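Glucoamylase (Thermoanaerobacterium thermosaccharolyticum, PDB 1LF6) hydrolyses terminal alpha-1,4-linked glucose units one after another from the non-reducing ends of glucan chains, releasing beta-D-glucose, and probably also cleaves isomaltose. Local coordinates at residues Lys73-Ile78 with Leu153-His158; Glu177-Lys182 with Ile230-Glu235; Trp341-Tyr346 with Gly392-Glu397; Asp400-Ser405 with Pro420-Ile425. One frame throughout, in Å; residues are numbered along the deposited sequence.

Interaction 1 (Lys73-Ile78 with Leu153-His158); sequences KEIKFI and LAYDPH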
loop_
_atom_site.group_PDB
_atom_site.type_symbol
_atom_site.label_atom_id
_atom_site.label_comp_id
_atom_site.label_asym_id
_atom_site.label_seq_id
_atom_site.Cartn_x
_atom_site.Cartn_y
_atom_site.Cartn_z
ATOM N N LYS A 73 1.993 6.076 -15.376
ATOM C CA LYS A 73 0.663 5.526 -15.175
ATOM C C LYS A 73 0.679 4.071 -15.628
ATOM O O LYS A 73 0.177 3.186 -14.931
ATOM C CB LYS A 73 -0.365 6.332 -15.973
ATOM C CG LYS A 73 -1.819 5.954 -15.713
ATOM C CD LYS A 73 -2.332 4.934 -16.710
ATOM C CE LYS A 73 -3.830 4.703 -16.541
ATOM N NZ LYS A 73 -4.383 3.812 -17.598
ATOM N N GLU A 74 1.277 3.831 -16.794
ATOM C CA GLU A 74 1.368 2.491 -17.358
ATOM C C GLU A 74 2.418 2.354 -18.453
ATOM O O GLU A 74 2.888 3.337 -19.021
ATOM C CB GLU A 74 0.039 2.063 -17.974
ATOM C CG GLU A 74 -1.066 1.729 -17.013
ATOM C CD GLU A 74 -2.208 1.040 -17.727
ATOM O OE1 GLU A 74 -2.679 1.595 -18.745
ATOM O OE2 GLU A 74 -2.629 -0.052 -17.278
ATOM N N ILE A 75 2.761 1.102 -18.735
ATOM C CA ILE A 75 3.698 0.732 -19.790
ATOM C C ILE A 75 3.151 -0.617 -20.237
ATOM O O ILE A 75 3.340 -1.628 -19.556
ATOM C CB ILE A 75 5.138 0.539 -19.274
ATOM C CG1 ILE A 75 5.651 1.826 -18.629
ATOM C CG2 ILE A 75 6.050 0.167 -20.439
ATOM C CD1 ILE A 75 7.039 1.698 -18.014
ATOM N N LYS A 76 2.451 -0.629 -21.368
ATOM C CA LYS A 76 1.849 -1.856 -21.865
ATOM C C LYS A 76 2.118 -2.128 -23.338
ATOM O O LYS A 76 2.568 -1.250 -24.083
ATOM C CB LYS A 76 0.336 -1.812 -21.638
ATOM C CG LYS A 76 -0.360 -0.729 -22.456
ATOM C CD LYS A 76 -1.838 -0.632 -22.124
ATOM C CE LYS A 76 -2.493 0.508 -22.895
ATOM N NZ LYS A 76 -3.942 0.625 -22.585
ATOM N N PHE A 77 1.829 -3.358 -23.749
ATOM C CA PHE A 77 2.015 -3.770 -25.133
ATOM C C PHE A 77 0.682 -3.844 -25.861
ATOM O O PHE A 77 -0.338 -4.213 -25.274
ATOM C CB PHE A 77 2.687 -5.145 -25.204
ATOM C CG PHE A 77 4.172 -5.103 -25.008
ATOM C CD1 PHE A 77 4.987 -4.465 -25.939
ATOM C CD2 PHE A 77 4.757 -5.692 -23.895
ATOM C CE1 PHE A 77 6.364 -4.415 -25.761
ATOM C CE2 PHE A 77 6.131 -5.647 -23.710
ATOM C CZ PHE A 77 6.938 -5.007 -24.645
ATOM N N ILE A 78 0.707 -3.480 -27.139
ATOM C CA ILE A 78 -0.477 -3.540 -27.984
ATOM C C ILE A 78 -0.070 -4.346 -29.211
ATOM O O ILE A 78 0.963 -4.070 -29.825
ATOM C CB ILE A 78 -0.940 -2.139 -28.446
ATOM C CG1 ILE A 78 -1.140 -1.227 -27.234
ATOM C CG2 ILE A 78 -2.244 -2.261 -29.229
ATOM C CD1 ILE A 78 -2.160 -1.747 -26.233
ATOM N N LEU A 153 4.589 -0.712 -28.160
ATOM C CA LEU A 153 4.739 -0.401 -26.746
ATOM C C LEU A 153 4.174 0.992 -26.493
ATOM O O LEU A 153 4.537 1.947 -27.183
ATOM C CB LEU A 153 6.221 -0.437 -26.358
ATOM C CG LEU A 153 6.573 -0.207 -24.884
ATOM C CD1 LEU A 153 5.975 -1.322 -24.044
ATOM C CD2 LEU A 153 8.086 -0.166 -24.710
ATOM N N ALA A 154 3.286 1.106 -25.509
ATOM C CA ALA A 154 2.675 2.390 -25.169
ATOM C C ALA A 154 3.062 2.801 -23.755
ATOM O O ALA A 154 2.651 2.175 -22.779
ATOM C CB ALA A 154 1.159 2.302 -25.294
ATOM N N TYR A 155 3.868 3.852 -23.662
ATOM C CA TYR A 155 4.338 4.377 -22.388
ATOM C C TYR A 155 3.553 5.637 -22.035
ATOM O O TYR A 155 3.543 6.596 -22.804
ATOM C CB TYR A 155 5.832 4.701 -22.490
ATOM C CG TYR A 155 6.379 5.546 -21.362
ATOM C CD1 TYR A 155 6.222 5.158 -20.033
ATOM C CD2 TYR A 155 7.064 6.734 -21.625
ATOM C CE1 TYR A 155 6.735 5.928 -18.993
ATOM C CE2 TYR A 155 7.582 7.510 -20.592
ATOM C CZ TYR A 155 7.413 7.101 -19.278
ATOM O OH TYR A 155 7.929 7.859 -18.255
ATOM N N ASP A 156 2.902 5.638 -20.873
ATOM C CA ASP A 156 2.126 6.801 -20.451
ATOM C C ASP A 156 2.745 7.503 -19.247
ATOM O O ASP A 156 2.547 7.094 -18.104
ATOM C CB ASP A 156 0.694 6.394 -20.112
ATOM C CG ASP A 156 -0.186 7.585 -19.799
ATOM O OD1 ASP A 156 -1.378 7.376 -19.514
ATOM O OD2 ASP A 156 0.310 8.733 -19.842
ATOM N N PRO A 157 3.503 8.579 -19.488
ATOM C CA PRO A 157 4.117 9.283 -18.367
ATOM C C PRO A 157 3.169 10.237 -17.645
ATOM O O PRO A 157 2.410 10.977 -18.276
ATOM C CB PRO A 157 5.276 10.017 -19.027
ATOM C CG PRO A 157 4.709 10.377 -20.358
ATOM C CD PRO A 157 3.993 9.108 -20.775
ATOM N N HIS A 158 3.212 10.190 -16.316
ATOM C CA HIS A 158 2.420 11.072 -15.461
ATOM C C HIS A 158 3.416 11.620 -14.456
ATOM O O HIS A 158 3.288 11.395 -13.253
ATOM C CB HIS A 158 1.331 10.302 -14.717
ATOM C CG HIS A 158 0.118 10.018 -15.543
ATOM N ND1 HIS A 158 -1.112 9.749 -14.986
ATOM C CD2 HIS A 158 -0.051 9.946 -16.886
ATOM C CE1 HIS A 158 -1.989 9.523 -15.947
ATOM N NE2 HIS A 158 -1.370 9.635 -17.110
#

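Interaction 2 (Glu177-Lys182 with Ile230-Glu235); sequences EMLMAK and IIEGAE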
loop_
_atom_site.group_PDB
_atom_site.type_symbol
_atom_site.label_atom_id
_atom_site.label_comp_id
_atom_site.label_asym_id
_atom_site.label_seq_id
_atom_site.Cartn_x
_atom_site.Cartn_y
_atom_site.Cartn_z
ATOM N N GLU A 177 18.174 5.623 -29.721
ATOM C CA GLU A 177 16.948 6.407 -29.758
ATOM C C GLU A 177 16.142 6.206 -28.486
ATOM O O GLU A 177 15.659 5.109 -28.215
ATOM C CB GLU A 177 16.095 6.023 -30.967
ATOM C CG GLU A 177 16.574 6.617 -32.279
ATOM C CD GLU A 177 15.617 6.341 -33.421
ATOM O OE1 GLU A 177 15.749 7.006 -34.466
ATOM O OE2 GLU A 177 14.737 5.461 -33.277
ATOM N N MET A 178 15.997 7.275 -27.713
ATOM C CA MET A 178 15.255 7.217 -26.462
ATOM C C MET A 178 14.087 8.198 -26.446
ATOM O O MET A 178 14.231 9.357 -26.840
ATOM C CB MET A 178 16.186 7.530 -25.284
ATOM C CG MET A 178 17.342 6.563 -25.099
ATOM S SD MET A 178 18.437 7.074 -23.752
ATOM C CE MET A 178 19.732 5.822 -23.875
ATOM N N LEU A 179 12.927 7.723 -26.001
ATOM C CA LEU A 179 11.744 8.570 -25.893
ATOM C C LEU A 179 11.861 9.254 -24.536
ATOM O O LEU A 179 11.943 8.589 -23.502
ATOM C CB LEU A 179 10.464 7.730 -25.955
ATOM C CG LEU A 179 9.986 7.297 -27.345
ATOM C CD1 LEU A 179 11.104 6.596 -28.091
ATOM C CD2 LEU A 179 8.773 6.382 -27.209
ATOM N N MET A 180 11.885 10.581 -24.545
ATOM C CA MET A 180 12.027 11.347 -23.315
ATOM C C MET A 180 10.725 11.988 -22.848
ATOM O O MET A 180 9.835 12.275 -23.649
ATOM C CB MET A 180 13.073 12.449 -23.507
ATOM C CG MET A 180 14.362 11.985 -24.166
ATOM S SD MET A 180 15.242 10.758 -23.191
ATOM C CE MET A 180 15.790 11.788 -21.828
ATOM N N ALA A 181 10.633 12.220 -21.542
ATOM C CA ALA A 181 9.469 12.855 -20.939
ATOM C C ALA A 181 9.964 13.680 -19.763
ATOM O O ALA A 181 10.902 13.281 -19.069
ATOM C CB ALA A 181 8.472 11.805 -20.465
ATOM N N LYS A 182 9.349 14.834 -19.537
ATOM C CA LYS A 182 9.774 15.674 -18.432
ATOM C C LYS A 182 8.676 16.573 -17.890
ATOM O O LYS A 182 7.663 16.826 -18.545
ATOM C CB LYS A 182 10.979 16.524 -18.855
ATOM C CG LYS A 182 10.702 17.500 -19.992
ATOM C CD LYS A 182 10.511 18.927 -19.490
ATOM C CE LYS A 182 11.820 19.516 -18.986
ATOM N NZ LYS A 182 11.657 20.918 -18.516
ATOM N N ILE A 230 -0.026 12.959 -22.786
ATOM C CA ILE A 230 0.584 12.243 -23.891
ATOM C C ILE A 230 0.803 10.752 -23.676
ATOM O O ILE A 230 0.687 10.237 -22.566
ATOM C CB ILE A 230 1.935 12.874 -24.238
ATOM C CG1 ILE A 230 2.902 12.701 -23.067
ATOM C CG2 ILE A 230 1.747 14.357 -24.534
ATOM C CD1 ILE A 230 4.305 13.215 -23.335
ATOM N N ILE A 231 1.124 10.074 -24.771
ATOM C CA ILE A 231 1.407 8.646 -24.769
ATOM C C ILE A 231 2.593 8.432 -25.711
ATOM O O ILE A 231 2.525 8.746 -26.903
ATOM C CB ILE A 231 0.194 7.845 -25.266
ATOM C CG1 ILE A 231 -0.993 8.093 -24.331
ATOM C CG2 ILE A 231 0.542 6.359 -25.338
ATOM C CD1 ILE A 231 -2.253 7.403 -24.750
ATOM N N GLU A 232 3.691 7.929 -25.166
ATOM C CA GLU A 232 4.873 7.688 -25.972
ATOM C C GLU A 232 4.832 6.260 -26.495
ATOM O O GLU A 232 5.080 5.308 -25.759
ATOM C CB GLU A 232 6.128 7.966 -25.136
ATOM C CG GLU A 232 6.148 9.406 -24.641
ATOM C CD GLU A 232 7.486 9.860 -24.095
ATOM O OE1 GLU A 232 7.737 11.087 -24.123
ATOM O OE2 GLU A 232 8.283 9.009 -23.635
ATOM N N GLY A 233 4.474 6.130 -27.771
ATOM C CA GLY A 233 4.369 4.825 -28.398
ATOM C C GLY A 233 5.543 4.480 -29.294
ATOM O O GLY A 233 6.249 5.361 -29.786
ATOM N N ALA A 234 5.754 3.185 -29.497
ATOM C CA ALA A 234 6.844 2.713 -30.334
ATOM C C ALA A 234 6.556 1.300 -30.807
ATOM O O ALA A 234 5.909 0.519 -30.109
ATOM C CB ALA A 234 8.158 2.748 -29.557
ATOM N N GLU A 235 7.024 0.984 -32.006
ATOM C CA GLU A 235 6.836 -0.344 -32.561
ATOM C C GLU A 235 8.114 -1.144 -32.346
ATOM O O GLU A 235 9.223 -0.616 -32.448
ATOM C CB GLU A 235 6.502 -0.263 -34.055
ATOM C CG GLU A 235 6.496 -1.611 -34.772
ATOM C CD GLU A 235 5.848 -1.536 -36.144
ATOM O OE1 GLU A 235 6.075 -0.534 -36.855
ATOM O OE2 GLU A 235 5.118 -2.483 -36.513
HETATM O O HOH W 1 10.466 8.422 -21.316
#

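Interaction 3 (Trp341-Tyr346 with Gly392-Glu397); sequences WSRDLY and GIQLDE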
loop_
_atom_site.group_PDB
_atom_site.type_symbol
_atom_site.label_atom_id
_atom_site.label_comp_id
_atom_site.label_asym_id
_atom_site.label_seq_id
_atom_site.Cartn_x
_atom_site.Cartn_y
_atom_site.Cartn_z
ATOM N N TRP A 341 1.006 7.217 8.390
ATOM C CA TRP A 341 0.094 7.222 9.532
ATOM C C TRP A 341 0.803 6.535 10.687
ATOM O O TRP A 341 1.340 5.435 10.541
ATOM C CB TRP A 341 -1.182 6.437 9.231
ATOM C CG TRP A 341 -2.264 7.195 8.521
ATOM C CD1 TRP A 341 -3.313 7.866 9.094
ATOM C CD2 TRP A 341 -2.458 7.281 7.105
ATOM N NE1 TRP A 341 -4.153 8.352 8.118
ATOM C CE2 TRP A 341 -3.654 8.009 6.889
ATOM C CE3 TRP A 341 -1.740 6.808 5.993
ATOM C CZ2 TRP A 341 -4.149 8.275 5.605
ATOM C CZ3 TRP A 341 -2.233 7.072 4.717
ATOM C CH2 TRP A 341 -3.430 7.801 4.535
ATOM N N SER A 342 0.800 7.194 11.834
ATOM C CA SER A 342 1.413 6.655 13.028
ATOM C C SER A 342 0.862 5.255 13.324
ATOM O O SER A 342 1.613 4.346 13.706
ATOM C CB SER A 342 1.128 7.596 14.200
ATOM O OG SER A 342 1.453 7.002 15.437
ATOM N N ARG A 343 -0.448 5.090 13.138
ATOM C CA ARG A 343 -1.109 3.814 13.397
ATOM C C ARG A 343 -0.551 2.720 12.492
ATOM O O ARG A 343 -0.041 1.708 12.975
ATOM C CB ARG A 343 -2.632 3.961 13.202
ATOM C CG ARG A 343 -3.423 2.651 13.276
ATOM C CD ARG A 343 -4.928 2.886 13.116
ATOM N NE ARG A 343 -5.215 3.876 12.075
ATOM C CZ ARG A 343 -5.545 5.141 12.314
ATOM N NH1 ARG A 343 -5.646 5.582 13.561
ATOM N NH2 ARG A 343 -5.758 5.967 11.304
ATOM N N ASP A 344 -0.632 2.926 11.185
ATOM C CA ASP A 344 -0.123 1.933 10.246
ATOM C C ASP A 344 1.360 1.651 10.471
ATOM O O ASP A 344 1.785 0.501 10.462
ATOM C CB ASP A 344 -0.363 2.391 8.801
ATOM C CG ASP A 344 -1.845 2.513 8.470
ATOM O OD1 ASP A 344 -2.286 1.953 7.444
ATOM O OD2 ASP A 344 -2.566 3.166 9.247
ATOM N N LEU A 345 2.142 2.705 10.683
ATOM C CA LEU A 345 3.579 2.561 10.906
ATOM C C LEU A 345 3.838 1.687 12.136
ATOM O O LEU A 345 4.714 0.822 12.130
ATOM C CB LEU A 345 4.209 3.948 11.083
ATOM C CG LEU A 345 5.733 4.088 11.144
ATOM C CD1 LEU A 345 6.365 3.476 9.899
ATOM C CD2 LEU A 345 6.098 5.565 11.249
ATOM N N TYR A 346 3.060 1.923 13.184
ATOM C CA TYR A 346 3.157 1.170 14.432
ATOM C C TYR A 346 2.984 -0.321 14.168
ATOM O O TYR A 346 3.777 -1.147 14.627
ATOM C CB TYR A 346 2.070 1.666 15.400
ATOM C CG TYR A 346 1.791 0.782 16.600
ATOM C CD1 TYR A 346 2.712 0.663 17.646
ATOM C CD2 TYR A 346 0.591 0.076 16.700
ATOM C CE1 TYR A 346 2.440 -0.135 18.763
ATOM C CE2 TYR A 346 0.310 -0.723 17.809
ATOM C CZ TYR A 346 1.239 -0.824 18.837
ATOM O OH TYR A 346 0.960 -1.610 19.933
ATOM N N GLY A 392 -6.654 15.982 11.629
ATOM C CA GLY A 392 -7.568 15.339 12.551
ATOM C C GLY A 392 -6.809 14.959 13.810
ATOM O O GLY A 392 -5.594 14.763 13.770
ATOM N N ILE A 393 -7.517 14.861 14.929
ATOM C CA ILE A 393 -6.897 14.497 16.194
ATOM C C ILE A 393 -7.249 13.063 16.593
ATOM O O ILE A 393 -8.357 12.791 17.053
ATOM C CB ILE A 393 -7.352 15.448 17.325
ATOM C CG1 ILE A 393 -6.974 16.894 16.975
ATOM C CG2 ILE A 393 -6.740 15.013 18.651
ATOM C CD1 ILE A 393 -5.484 17.121 16.741
ATOM N N GLN A 394 -6.298 12.153 16.417
ATOM C CA GLN A 394 -6.511 10.743 16.757
ATOM C C GLN A 394 -5.640 10.373 17.950
ATOM O O GLN A 394 -4.421 10.303 17.830
ATOM C CB GLN A 394 -6.149 9.852 15.559
ATOM C CG GLN A 394 -7.176 9.879 14.434
ATOM C CD GLN A 394 -6.656 9.294 13.127
ATOM O OE1 GLN A 394 -5.930 8.298 13.118
ATOM N NE2 GLN A 394 -7.041 9.905 12.016
ATOM N N LEU A 395 -6.274 10.132 19.093
ATOM C CA LEU A 395 -5.552 9.787 20.305
ATOM C C LEU A 395 -4.755 8.500 20.194
ATOM O O LEU A 395 -3.647 8.402 20.737
ATOM C CB LEU A 395 -6.519 9.711 21.497
ATOM C CG LEU A 395 -6.814 11.037 22.209
ATOM C CD1 LEU A 395 -5.576 11.495 22.963
ATOM C CD2 LEU A 395 -7.240 12.098 21.197
ATOM N N ASP A 396 -5.306 7.513 19.494
ATOM C CA ASP A 396 -4.605 6.250 19.344
ATOM C C ASP A 396 -3.278 6.499 18.654
ATOM O O ASP A 396 -2.290 5.827 18.950
ATOM C CB ASP A 396 -5.457 5.233 18.564
ATOM C CG ASP A 396 -5.594 5.572 17.096
ATOM O OD1 ASP A 396 -5.859 6.746 16.774
ATOM O OD2 ASP A 396 -5.456 4.646 16.264
ATOM N N GLU A 397 -3.238 7.490 17.765
ATOM C CA GLU A 397 -1.994 7.799 17.066
ATOM C C GLU A 397 -0.958 8.515 17.945
ATOM O O GLU A 397 0.228 8.536 17.616
ATOM C CB GLU A 397 -2.281 8.604 15.791
ATOM C CG GLU A 397 -2.904 7.757 14.674
ATOM C CD GLU A 397 -2.739 8.371 13.295
ATOM O OE1 GLU A 397 -2.361 7.635 12.355
ATOM O OE2 GLU A 397 -2.987 9.586 13.142
#

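Interaction 4 (Asp400-Ser405 with Pro420-Ile425); sequences DPIILS and PLADFI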
loop_
_atom_site.group_PDB
_atom_site.type_symbol
_atom_site.label_atom_id
_atom_site.label_comp_id
_atom_site.label_asym_id
_atom_site.label_seq_id
_atom_site.Cartn_x
_atom_site.Cartn_y
_atom_site.Cartn_z
ATOM N N ASP A 400 0.419 5.083 20.179
ATOM C CA ASP A 400 1.208 4.037 19.538
ATOM C C ASP A 400 2.713 4.248 19.527
ATOM O O ASP A 400 3.468 3.321 19.793
ATOM C CB ASP A 400 0.689 3.778 18.117
ATOM C CG ASP A 400 -0.686 3.115 18.123
ATOM O OD1 ASP A 400 -1.036 2.508 19.159
ATOM O OD2 ASP A 400 -1.401 3.187 17.104
ATOM N N PRO A 401 3.174 5.464 19.206
ATOM C CA PRO A 401 4.627 5.643 19.209
ATOM C C PRO A 401 5.231 5.415 20.599
ATOM O O PRO A 401 6.384 4.989 20.716
ATOM C CB PRO A 401 4.808 7.070 18.686
ATOM C CG PRO A 401 3.460 7.716 18.906
ATOM C CD PRO A 401 2.495 6.624 18.606
ATOM N N ILE A 402 4.453 5.683 21.647
ATOM C CA ILE A 402 4.938 5.471 23.008
ATOM C C ILE A 402 5.047 3.975 23.265
ATOM O O ILE A 402 6.029 3.505 23.832
ATOM C CB ILE A 402 3.981 6.046 24.083
ATOM C CG1 ILE A 402 3.800 7.553 23.901
ATOM C CG2 ILE A 402 4.540 5.735 25.472
ATOM C CD1 ILE A 402 2.768 8.158 24.849
ATOM N N ILE A 403 4.023 3.236 22.849
ATOM C CA ILE A 403 3.998 1.793 23.035
ATOM C C ILE A 403 5.171 1.152 22.293
ATOM O O ILE A 403 5.797 0.223 22.800
ATOM C CB ILE A 403 2.659 1.193 22.533
ATOM C CG1 ILE A 403 1.492 1.835 23.300
ATOM C CG2 ILE A 403 2.643 -0.324 22.731
ATOM C CD1 ILE A 403 0.125 1.429 22.798
ATOM N N LEU A 404 5.472 1.663 21.100
ATOM C CA LEU A 404 6.579 1.145 20.302
ATOM C C LEU A 404 7.916 1.467 20.990
ATOM O O LEU A 404 8.825 0.650 20.998
ATOM C CB LEU A 404 6.554 1.762 18.898
ATOM C CG LEU A 404 7.600 1.270 17.890
ATOM C CD1 LEU A 404 7.497 -0.225 17.712
ATOM C CD2 LEU A 404 7.387 1.981 16.549
ATOM N N SER A 405 8.026 2.664 21.560
ATOM C CA SER A 405 9.242 3.058 22.253
ATOM C C SER A 405 9.515 2.069 23.381
ATOM O O SER A 405 10.661 1.703 23.651
ATOM C CB SER A 405 9.098 4.469 22.827
ATOM O OG SER A 405 9.090 5.434 21.793
ATOM N N PRO A 420 6.399 14.363 25.676
ATOM C CA PRO A 420 5.487 15.285 24.985
ATOM C C PRO A 420 4.159 14.645 24.551
ATOM O O PRO A 420 3.100 15.269 24.658
ATOM C CB PRO A 420 6.323 15.792 23.806
ATOM C CG PRO A 420 7.373 14.723 23.619
ATOM C CD PRO A 420 7.717 14.323 25.024
ATOM N N LEU A 421 4.208 13.405 24.076
ATOM C CA LEU A 421 2.987 12.727 23.646
ATOM C C LEU A 421 2.113 12.349 24.833
ATOM O O LEU A 421 0.890 12.482 24.774
ATOM C CB LEU A 421 3.319 11.481 22.819
ATOM C CG LEU A 421 3.903 11.744 21.430
ATOM C CD1 LEU A 421 4.195 10.420 20.747
ATOM C CD2 LEU A 421 2.917 12.579 20.596
ATOM N N ALA A 422 2.739 11.879 25.910
ATOM C CA ALA A 422 1.996 11.501 27.100
ATOM C C ALA A 422 1.294 12.726 27.679
ATOM O O ALA A 422 0.123 12.657 28.062
ATOM C CB ALA A 422 2.934 10.888 28.141
ATOM N N ASP A 423 2.011 13.846 27.738
ATOM C CA ASP A 423 1.444 15.084 28.268
ATOM C C ASP A 423 0.326 15.593 27.367
ATOM O O ASP A 423 -0.655 16.157 27.842
ATOM C CB ASP A 423 2.520 16.168 28.400
ATOM C CG ASP A 423 3.558 15.842 29.472
ATOM O OD1 ASP A 423 3.223 15.113 30.430
ATOM O OD2 ASP A 423 4.698 16.332 29.358
ATOM N N PHE A 424 0.479 15.395 26.062
ATOM C CA PHE A 424 -0.537 15.837 25.118
ATOM C C PHE A 424 -1.817 15.016 25.306
ATOM O O PHE A 424 -2.920 15.562 25.323
ATOM C CB PHE A 424 -0.022 15.699 23.684
ATOM C CG PHE A 424 -0.992 16.174 22.643
ATOM C CD1 PHE A 424 -1.422 15.318 21.634
ATOM C CD2 PHE A 424 -1.485 17.475 22.673
ATOM C CE1 PHE A 424 -2.329 15.751 20.670
ATOM C CE2 PHE A 424 -2.391 17.916 21.715
ATOM C CZ PHE A 424 -2.814 17.053 20.712
ATOM N N ILE A 425 -1.661 13.705 25.455
ATOM C CA ILE A 425 -2.796 12.812 25.656
ATOM C C ILE A 425 -3.573 13.144 26.933
ATOM O O ILE A 425 -4.802 13.145 26.934
ATOM C CB ILE A 425 -2.334 11.342 25.738
ATOM C CG1 ILE A 425 -1.815 10.883 24.374
ATOM C CG2 ILE A 425 -3.486 10.447 26.197
ATOM C CD1 ILE A 425 -1.124 9.538 24.406
#

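Interaction 1 (Lys73-Ile78 with Leu153-His158)
Lys73 lies against the His158 imidazole at one end of an antiparallel strand pair, in which strands 70-80 and 150-157 are neighbours in one sheet of the N-terminal beta sandwich. The two side chains run side by side in the same sense, and Lys73 CB sits 3.5 Å from the centroid of the His158 ring, only 4° off its normal, a CH-pi contact over the centre of the face. CG stands anti to the backbone N (chi1 -173°) and stays over the same ring, near CE1. The imidazole is held from outside as well, through a hydrogen bond from NE2 to Asp30.

Farther along, Ile75, Phe77, Leu153 and Tyr155 occupy the face turned to strand 243-251 of the other sheet. Leu153 and Phe77 approach at a slant, and CD1 of the leucine stands 3.8 Å from the Phe77 ring centroid, over the face but displaced toward its rim. Ile75 instead addresses an edge: its CG1 is 3.7 Å from Tyr155 CD1, near the plane of the ring, whose hydroxyl is hydrogen-bonded to Thr188. Lys76 and Ala154 point to the reverse face, where Asp88 takes the lysine charge and Ile209 covers the alanine. Between them, Ala154 N donates to Lys76 O at 2.8 Å and Lys76 N to Ala154 O at 3.1 Å.

Near the imidazole, Lys73 N meets Asp156 O at 3.0 Å, almost straight.

Interaction 2 (Glu177-Lys182 with Ile230-Glu235)
Glu232 and Leu179 lie alongside each other, each pointing toward the other's strand, in the interior of the N-terminal beta sandwich. Strand 176-183 belongs to one sheet and strand 230-236 to the other; their short segments run nearly antiparallel, 172° apart, with axes 8.6 Å from each other, so side chains bridge the gap.

Glu232 does most of the reaching. Its CG lies anti to the carbonyl carbon (chi1 -60°), and from there the chain is extended, carrying the carboxylate to the backbone of the facing strand. Glu232 OE1 comes within 2.5 Å of Met180 O and passes 3.8 Å from Ala181 CB. The other oxygen, OE2, lies 3.4 Å from Leu179 CB.

Leu179 comes the other way. Its CG, too, is anti to the carbonyl carbon (chi1 -80°), and the CD2 branch makes the contact, resting 3.7 Å from Glu232 CB, on the aliphatic root of the very side chain whose acid end lies beside Leu179 CB. CD2 also touches Gly233 O, and it just reaches Ala234 CB at 4.4 Å. Trp196 packs on both Leu179 and Ala234, while Tyr155 from strand 150-157 lies against Glu232.

A water molecule joins the same pair of residues, donating to Leu179 O at 2.6 Å and to Glu232 OE2 at 3.2 Å. With one carboxylate oxygen receiving from water and the other so close to a carbonyl oxygen, this buried acid probably carries a proton, which would avoid placing a negative charge beside a carbonyl oxygen.

Interaction 3 (Trp341-Tyr346 with Gly392-Glu397)
Ser342 and Glu397 bring the starts of helices 342-355 and 395-407 together, their CA atoms 5.4 Å apart, with Trp341 at the N-cap of the first helix. Ser342 OG, anti to its backbone N (chi1 168°), donates to Glu397 O at 2.9 Å, on a lone pair in the carbonyl plane. The Glu397 side chain reaches back to the same helix start: Glu397 OE1 accepts from Arg343 N at 3.3 Å, on its anti side, along a nearly straight bond (172°). Glu397 OE1 also lies 3.4 Å from Trp341 CD1, at the edge of the indole.

Arg343 carries most of the remaining contact. Its guanidinium is almost coplanar with the Asp396 carboxylate, and Arg343 NH1 meets the syn lone pair of Asp396 OD2 at 2.9 Å in a salt bridge. Arg343 NH1 and NH2 both converge on Gln394 OE1, at 2.8 Å and 3.0 Å, from the same face of the amide plane. Glu397 OE1 lies instead over one guanidinium face, a long charge pairing with NH2, toward which no guanidinium N-H points. Asp344 adds a long ion pair to this network, and the two bonded edge partners would fix the rotation of the guanidinium.

Trp341 NE1 and Gln394 NE2 both donate to Glu438, the likely proton donor of catalysis, which places the contact at the probable active site. Helix 445-464 packs on Asp396 and Leu395, helix 358-375 covers Leu345, and Tyr346 leans on Asp400 and Ile403 of helix 395-407, inside the (alpha/alpha) barrel.

Interaction 4 (Asp400-Ser405 with Pro420-Ile425)
Pro401 meets Leu421 through its puckered pyrrolidine ring, the only ring that takes part; the contact uses neither aromatic ring nor carboxylate. The leucine methyl CD1 comes in obliquely, neither squarely over the ring nor in its plane, and Leu421 CD1 closes on the Pro401 CG corner at 3.4 Å, tighter than usual for two carbons. The ring pucker displaces CG to the side on which this methyl lies. Pro401 CB, the next ring atom, is 4.0 Å from Leu421 CD1, and the two side chains lie roughly at a right angle.

Ile402 supplies the second half of the contact. CG1 is anti to the carbonyl carbon (chi1 -60°) and CD1 extends beyond it, while Ile402 and Leu421 run alongside each other in opposite senses. The Ile402 CD1 methyl lies 3.9 Å from Leu421 CB and is just as near to the backbone N of Ala422. A turn later on the partner helix, Ile425 CD1 meets Ile402 CD1 at 4.2 Å. All the side-chain pairs across the contact are apolar. Within its own helix, Pro401 O accepts from both Ser405 N and Ser405 OG, which reach it from opposite faces of its plane.

The segments cross at -140°, their axes 10.2 Å apart at closest, joining the successive helices 395-407 and 414-428 of the (alpha/alpha) barrel. Helix 342-355 touches Pro401 through Ser342, and helix 358-375 adds Leu368 to Pro401 and Val372 to Pro420. From a loop, Ile378 covers Leu421, and Leu395 and Gln398 of helix 395-407 pack on Ile425.

In the fold
All four contacts are buried, yet they fall into two pairs on opposite sides of the chain's centre. Interactions 1 and 2, 9 Å apart between centres, lie in the N-terminal sandwich: the first joins neighbouring strands within a sheet, the second spans the two sheets, and strands 150-157 and 230-236 link them side by side. Interactions 3 and 4 share helix 395-407 in the catalytic barrel, with centres 11 Å apart. Their chemistry diverges with place: charged and directional in interaction 3, near the probable catalytic acid, apolar between side chains in interaction 4, away from it. Backbone bonding dominates interaction 1, whereas a buried acid, a water and a leucine carry interaction 2.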